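PDB 1YVU: protein argonaute from Aquifex aeolicus, which uses short single-stranded DNA guides to bind complementary RNA targets and cleaves them with the help of divalent metal ions. Local coordinates for residues A[43-54]-A[95-106]. Residues are numbered along the deposited sequence; the frame is centred on the assembly and turned at random.
Sequences FLQTGLPTFRRE and RECQELFRDFLT
Asp103 of helix segment 95-106 packs against Phe43, Pro49 and Thr50, and its short side chain can be followed outward. CB lies over the face of the Phe43 ring, 3.8 Å from the ring centroid in a CH-pi contact, and also touches CA of Pro49. CG sits above the same ring, whose plane is within 5° of the carboxylate, so the two flat groups stack. At the tip the oxygens divide their work: OD1 forms a salt bridge with Arg39, while OD2 accepts the backbone N of Thr50 at 3.3 Å through its anti lone pair. A short acid suits this place because it reaches the first residue of strand 50-53 without leaving the ring. Beside it Pro49, rigid and apolar, sets CG over the centre of the Phe104 ring, 3.8 Å from the centroid. Leu100 CD1 fills the angle between Pro49 CB and the edge of the Phe51 ring.

Farther along, Glu99 OE1 accepts the backbone N of Arg52 at 2.8 Å, nearly end-on to its C-O bond; the glutamate's extended chain carries its carboxylate to the strand N-H. Arg95 takes the carbonyl of the same residue: arginine can offer two N-H groups to one oxygen, and NH1 and NH2 both donate to Arg52 O, NH2 at 2.9 Å, with the oxygen in the guanidinium plane. The Arg52 guanidinium lies flat on that of Arg95, planes 12° apart, because each chain bends at chi3. Glu99 and Glu96 probably offset the paired positive charges; Glu96 OE1 also makes a long salt bridge with Arg53 NE. Strand 50-53, hydrogen-bonded to strand 56-59 as a two-stranded antiparallel hairpin, runs nearly antiparallel to helix segment 95-106, an alpha/beta packing within the N-terminal domain of this Argonaute.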
loop_
_atom_site.group_PDB
_atom_site.type_symbol
_atom_site.label_atom_id
_atom_site.label_comp_id
_atom_site.label_asym_id
_atom_site.label_seq_id
_atom_site.Cartn_x
_atom_site.Cartn_y
_atom_site.Cartn_z
ATOM N N PHE A 43 -4.745 21.280 21.307
ATOM C CA PHE A 43 -5.538 22.016 20.341
ATOM C C PHE A 43 -7.054 21.966 20.722
ATOM O O PHE A 43 -7.762 22.956 20.562
ATOM C CB PHE A 43 -5.200 21.454 18.933
ATOM C CG PHE A 43 -6.221 21.749 17.857
ATOM C CD1 PHE A 43 -6.588 23.080 17.523
ATOM C CD2 PHE A 43 -6.850 20.674 17.188
ATOM C CE1 PHE A 43 -7.575 23.338 16.543
ATOM C CE2 PHE A 43 -7.841 20.912 16.199
ATOM C CZ PHE A 43 -8.204 22.248 15.881
ATOM N N LEU A 44 -7.521 20.859 21.301
ATOM C CA LEU A 44 -8.932 20.738 21.691
ATOM C C LEU A 44 -9.383 21.622 22.858
ATOM O O LEU A 44 -10.408 22.310 22.751
ATOM C CB LEU A 44 -9.289 19.281 21.996
ATOM C CG LEU A 44 -9.359 18.238 20.875
ATOM C CD1 LEU A 44 -9.974 16.992 21.482
ATOM C CD2 LEU A 44 -10.200 18.709 19.692
ATOM N N GLN A 45 -8.603 21.604 23.953
ATOM C CA GLN A 45 -8.867 22.386 25.179
ATOM C C GLN A 45 -8.650 23.887 25.019
ATOM O O GLN A 45 -9.403 24.699 25.578
ATOM C CB GLN A 45 -8.030 21.858 26.344
ATOM C CG GLN A 45 -8.636 20.629 26.994
ATOM C CD GLN A 45 -8.223 20.449 28.445
ATOM O OE1 GLN A 45 -8.151 21.413 29.217
ATOM N NE2 GLN A 45 -7.976 19.198 28.830
ATOM N N THR A 46 -7.645 24.226 24.210
ATOM C CA THR A 46 -7.263 25.601 23.875
ATOM C C THR A 46 -8.243 26.155 22.850
ATOM O O THR A 46 -9.010 27.075 23.135
ATOM C CB THR A 46 -5.825 25.666 23.258
ATOM O OG1 THR A 46 -4.894 25.005 24.123
ATOM C CG2 THR A 46 -5.363 27.069 23.101
ATOM N N GLY A 47 -8.212 25.561 21.665
ATOM C CA GLY A 47 -9.072 25.996 20.585
ATOM C C GLY A 47 -8.253 26.725 19.548
ATOM O O GLY A 47 -8.797 27.189 18.550
ATOM N N LEU A 48 -6.948 26.846 19.800
ATOM C CA LEU A 48 -6.029 27.529 18.890
ATOM C C LEU A 48 -5.070 26.520 18.284
ATOM O O LEU A 48 -4.586 25.634 18.996
ATOM C CB LEU A 48 -5.201 28.594 19.643
ATOM C CG LEU A 48 -5.877 29.794 20.324
ATOM C CD1 LEU A 48 -4.966 30.368 21.358
ATOM C CD2 LEU A 48 -6.295 30.854 19.321
ATOM N N PRO A 49 -4.838 26.587 16.944
ATOM C CA PRO A 49 -3.930 25.715 16.192
ATOM C C PRO A 49 -2.602 25.466 16.920
ATOM O O PRO A 49 -2.002 26.393 17.466
ATOM C CB PRO A 49 -3.749 26.499 14.906
ATOM C CG PRO A 49 -5.132 26.919 14.633
ATOM C CD PRO A 49 -5.629 27.396 15.989
ATOM N N THR A 50 -2.147 24.223 16.908
ATOM C CA THR A 50 -0.959 23.863 17.639
ATOM C C THR A 50 0.036 23.058 16.849
ATOM O O THR A 50 -0.322 22.340 15.932
ATOM C CB THR A 50 -1.390 23.025 18.910
ATOM O OG1 THR A 50 -2.310 23.786 19.698
ATOM C CG2 THR A 50 -0.212 22.603 19.798
ATOM N N PHE A 51 1.306 23.247 17.174
ATOM C CA PHE A 51 2.372 22.452 16.593
ATOM C C PHE A 51 3.332 22.013 17.702
ATOM O O PHE A 51 3.411 22.653 18.756
ATOM C CB PHE A 51 3.060 23.112 15.366
ATOM C CG PHE A 51 4.002 24.252 15.682
ATOM C CD1 PHE A 51 5.345 24.005 16.036
ATOM C CD2 PHE A 51 3.575 25.577 15.547
ATOM C CE1 PHE A 51 6.256 25.052 16.247
ATOM C CE2 PHE A 51 4.477 26.649 15.753
ATOM C CZ PHE A 51 5.825 26.383 16.105
ATOM N N ARG A 52 4.058 20.932 17.436
ATOM C CA ARG A 52 5.008 20.357 18.376
ATOM C C ARG A 52 6.467 20.633 17.975
ATOM O O ARG A 52 6.956 20.091 16.987
ATOM C CB ARG A 52 4.752 18.844 18.470
ATOM C CG ARG A 52 5.311 18.126 19.700
ATOM C CD ARG A 52 5.566 16.661 19.395
ATOM N NE ARG A 52 6.903 16.478 18.842
ATOM C CZ ARG A 52 7.204 15.734 17.782
ATOM N NH1 ARG A 52 6.259 15.074 17.127
ATOM N NH2 ARG A 52 8.461 15.688 17.348
ATOM N N ARG A 53 7.143 21.486 18.752
ATOM C CA ARG A 53 8.557 21.828 18.549
ATOM C C ARG A 53 9.282 21.050 19.641
ATOM O O ARG A 53 9.337 21.487 20.791
ATOM C CB ARG A 53 8.777 23.341 18.713
ATOM C CG ARG A 53 9.800 23.962 17.750
ATOM C CD ARG A 53 9.841 25.505 17.809
ATOM N NE ARG A 53 9.419 26.147 16.555
ATOM C CZ ARG A 53 9.624 27.426 16.242
ATOM N NH1 ARG A 53 10.248 28.251 17.075
ATOM N NH2 ARG A 53 9.219 27.884 15.074
ATOM N N GLU A 54 9.758 19.856 19.280
ATOM C CA GLU A 54 10.451 18.915 20.179
ATOM C C GLU A 54 9.634 18.576 21.451
ATOM O O GLU A 54 8.796 17.674 21.411
ATOM C CB GLU A 54 11.898 19.360 20.516
ATOM C CG GLU A 54 12.889 19.534 19.314
ATOM C CD GLU A 54 13.459 18.234 18.710
ATOM O OE1 GLU A 54 13.561 17.203 19.412
ATOM O OE2 GLU A 54 13.840 18.263 17.516
ATOM N N ARG A 95 6.622 18.741 9.344
ATOM C CA ARG A 95 5.717 18.161 10.327
ATOM C C ARG A 95 4.972 19.259 11.058
ATOM O O ARG A 95 3.744 19.235 11.100
ATOM C CB ARG A 95 6.470 17.274 11.335
ATOM C CG ARG A 95 5.578 16.721 12.494
ATOM C CD ARG A 95 6.342 15.993 13.588
ATOM N NE ARG A 95 7.502 16.743 14.084
ATOM C CZ ARG A 95 7.464 17.743 14.965
ATOM N NH1 ARG A 95 6.321 18.155 15.481
ATOM N NH2 ARG A 95 8.587 18.306 15.376
ATOM N N GLU A 96 5.714 20.256 11.547
ATOM C CA GLU A 96 5.136 21.389 12.276
ATOM C C GLU A 96 4.178 22.170 11.402
ATOM O O GLU A 96 3.054 22.474 11.836
ATOM C CB GLU A 96 6.222 22.319 12.786
ATOM C CG GLU A 96 7.194 21.658 13.727
ATOM C CD GLU A 96 8.312 22.578 14.171
ATOM O OE1 GLU A 96 8.228 23.801 13.907
ATOM O OE2 GLU A 96 9.280 22.065 14.787
ATOM N N CYS A 97 4.572 22.360 10.136
ATOM C CA CYS A 97 3.765 23.080 9.148
ATOM C C CYS A 97 2.418 22.389 8.933
ATOM O O CYS A 97 1.357 23.030 8.975
ATOM C CB CYS A 97 4.554 23.226 7.845
ATOM S SG CYS A 97 3.652 24.056 6.555
ATOM N N GLN A 98 2.479 21.066 8.807
ATOM C CA GLN A 98 1.299 20.240 8.633
ATOM C C GLN A 98 0.384 20.283 9.859
ATOM O O GLN A 98 -0.795 20.617 9.747
ATOM C CB GLN A 98 1.763 18.839 8.384
ATOM C CG GLN A 98 0.695 17.860 8.063
ATOM C CD GLN A 98 1.257 16.502 8.255
ATOM O OE1 GLN A 98 1.150 15.931 9.375
ATOM N NE2 GLN A 98 2.012 16.025 7.243
ATOM N N GLU A 99 0.978 20.041 11.025
ATOM C CA GLU A 99 0.276 20.031 12.298
ATOM C C GLU A 99 -0.514 21.294 12.459
ATOM O O GLU A 99 -1.745 21.228 12.587
ATOM C CB GLU A 99 1.230 19.879 13.457
ATOM C CG GLU A 99 1.922 18.562 13.441
ATOM C CD GLU A 99 2.732 18.310 14.680
ATOM O OE1 GLU A 99 2.886 19.230 15.506
ATOM O OE2 GLU A 99 3.188 17.164 14.865
ATOM N N LEU A 100 0.157 22.430 12.238
ATOM C CA LEU A 100 -0.488 23.738 12.354
ATOM C C LEU A 100 -1.516 23.969 11.215
ATOM O O LEU A 100 -2.675 24.258 11.498
ATOM C CB LEU A 100 0.567 24.853 12.409
ATOM C CG LEU A 100 0.017 26.189 12.927
ATOM C CD1 LEU A 100 0.123 26.192 14.420
ATOM C CD2 LEU A 100 0.738 27.411 12.323
ATOM N N PHE A 101 -1.128 23.711 9.961
ATOM C CA PHE A 101 -2.031 23.884 8.815
ATOM C C PHE A 101 -3.363 23.136 8.977
ATOM O O PHE A 101 -4.428 23.724 8.782
ATOM C CB PHE A 101 -1.343 23.449 7.506
ATOM C CG PHE A 101 -2.187 23.658 6.241
ATOM C CD1 PHE A 101 -2.468 24.961 5.746
ATOM C CD2 PHE A 101 -2.704 22.555 5.537
ATOM C CE1 PHE A 101 -3.258 25.154 4.557
ATOM C CE2 PHE A 101 -3.497 22.737 4.348
ATOM C CZ PHE A 101 -3.771 24.039 3.864
ATOM N N ARG A 102 -3.281 21.857 9.358
ATOM C CA ARG A 102 -4.444 20.981 9.539
ATOM C C ARG A 102 -5.479 21.508 10.516
ATOM O O ARG A 102 -6.677 21.519 10.243
ATOM C CB ARG A 102 -3.995 19.602 9.999
ATOM C CG ARG A 102 -3.445 18.732 8.899
ATOM C CD ARG A 102 -3.212 17.328 9.417
ATOM N NE ARG A 102 -2.852 16.421 8.325
ATOM C CZ ARG A 102 -2.195 15.269 8.474
ATOM N NH1 ARG A 102 -1.815 14.855 9.683
ATOM N NH2 ARG A 102 -1.880 14.545 7.402
ATOM N N ASP A 103 -4.984 22.014 11.633
ATOM C CA ASP A 103 -5.805 22.576 12.692
ATOM C C ASP A 103 -6.495 23.849 12.246
ATOM O O ASP A 103 -7.465 24.288 12.850
ATOM C CB ASP A 103 -4.949 22.821 13.937
ATOM C CG ASP A 103 -4.439 21.508 14.597
ATOM O OD1 ASP A 103 -4.853 20.383 14.190
ATOM O OD2 ASP A 103 -3.615 21.607 15.541
ATOM N N PHE A 104 -5.985 24.444 11.178
ATOM C CA PHE A 104 -6.616 25.632 10.637
ATOM C C PHE A 104 -7.797 25.208 9.797
ATOM O O PHE A 104 -8.852 25.804 9.903
ATOM C CB PHE A 104 -5.645 26.444 9.802
ATOM C CG PHE A 104 -4.955 27.503 10.570
ATOM C CD1 PHE A 104 -3.673 27.295 11.056
ATOM C CD2 PHE A 104 -5.596 28.725 10.821
ATOM C CE1 PHE A 104 -3.017 28.285 11.791
ATOM C CE2 PHE A 104 -4.949 29.733 11.557
ATOM C CZ PHE A 104 -3.654 29.513 12.046
ATOM N N LEU A 105 -7.636 24.117 9.042
ATOM C CA LEU A 105 -8.694 23.555 8.177
ATOM C C LEU A 105 -9.884 23.074 9.002
ATOM O O LEU A 105 -11.024 22.993 8.525
ATOM C CB LEU A 105 -8.142 22.362 7.388
ATOM C CG LEU A 105 -6.854 22.586 6.612
ATOM C CD1 LEU A 105 -6.537 21.339 5.862
ATOM C CD2 LEU A 105 -6.999 23.766 5.652
ATOM N N THR A 106 -9.570 22.747 10.249
ATOM C CA THR A 106 -10.516 22.250 11.212
ATOM C C THR A 106 -11.228 23.402 11.880
ATOM O O THR A 106 -12.429 23.513 11.746
ATOM C CB THR A 106 -9.792 21.350 12.231
ATOM O OG1 THR A 106 -9.339 20.160 11.558
ATOM C CG2 THR A 106 -10.701 20.994 13.416
#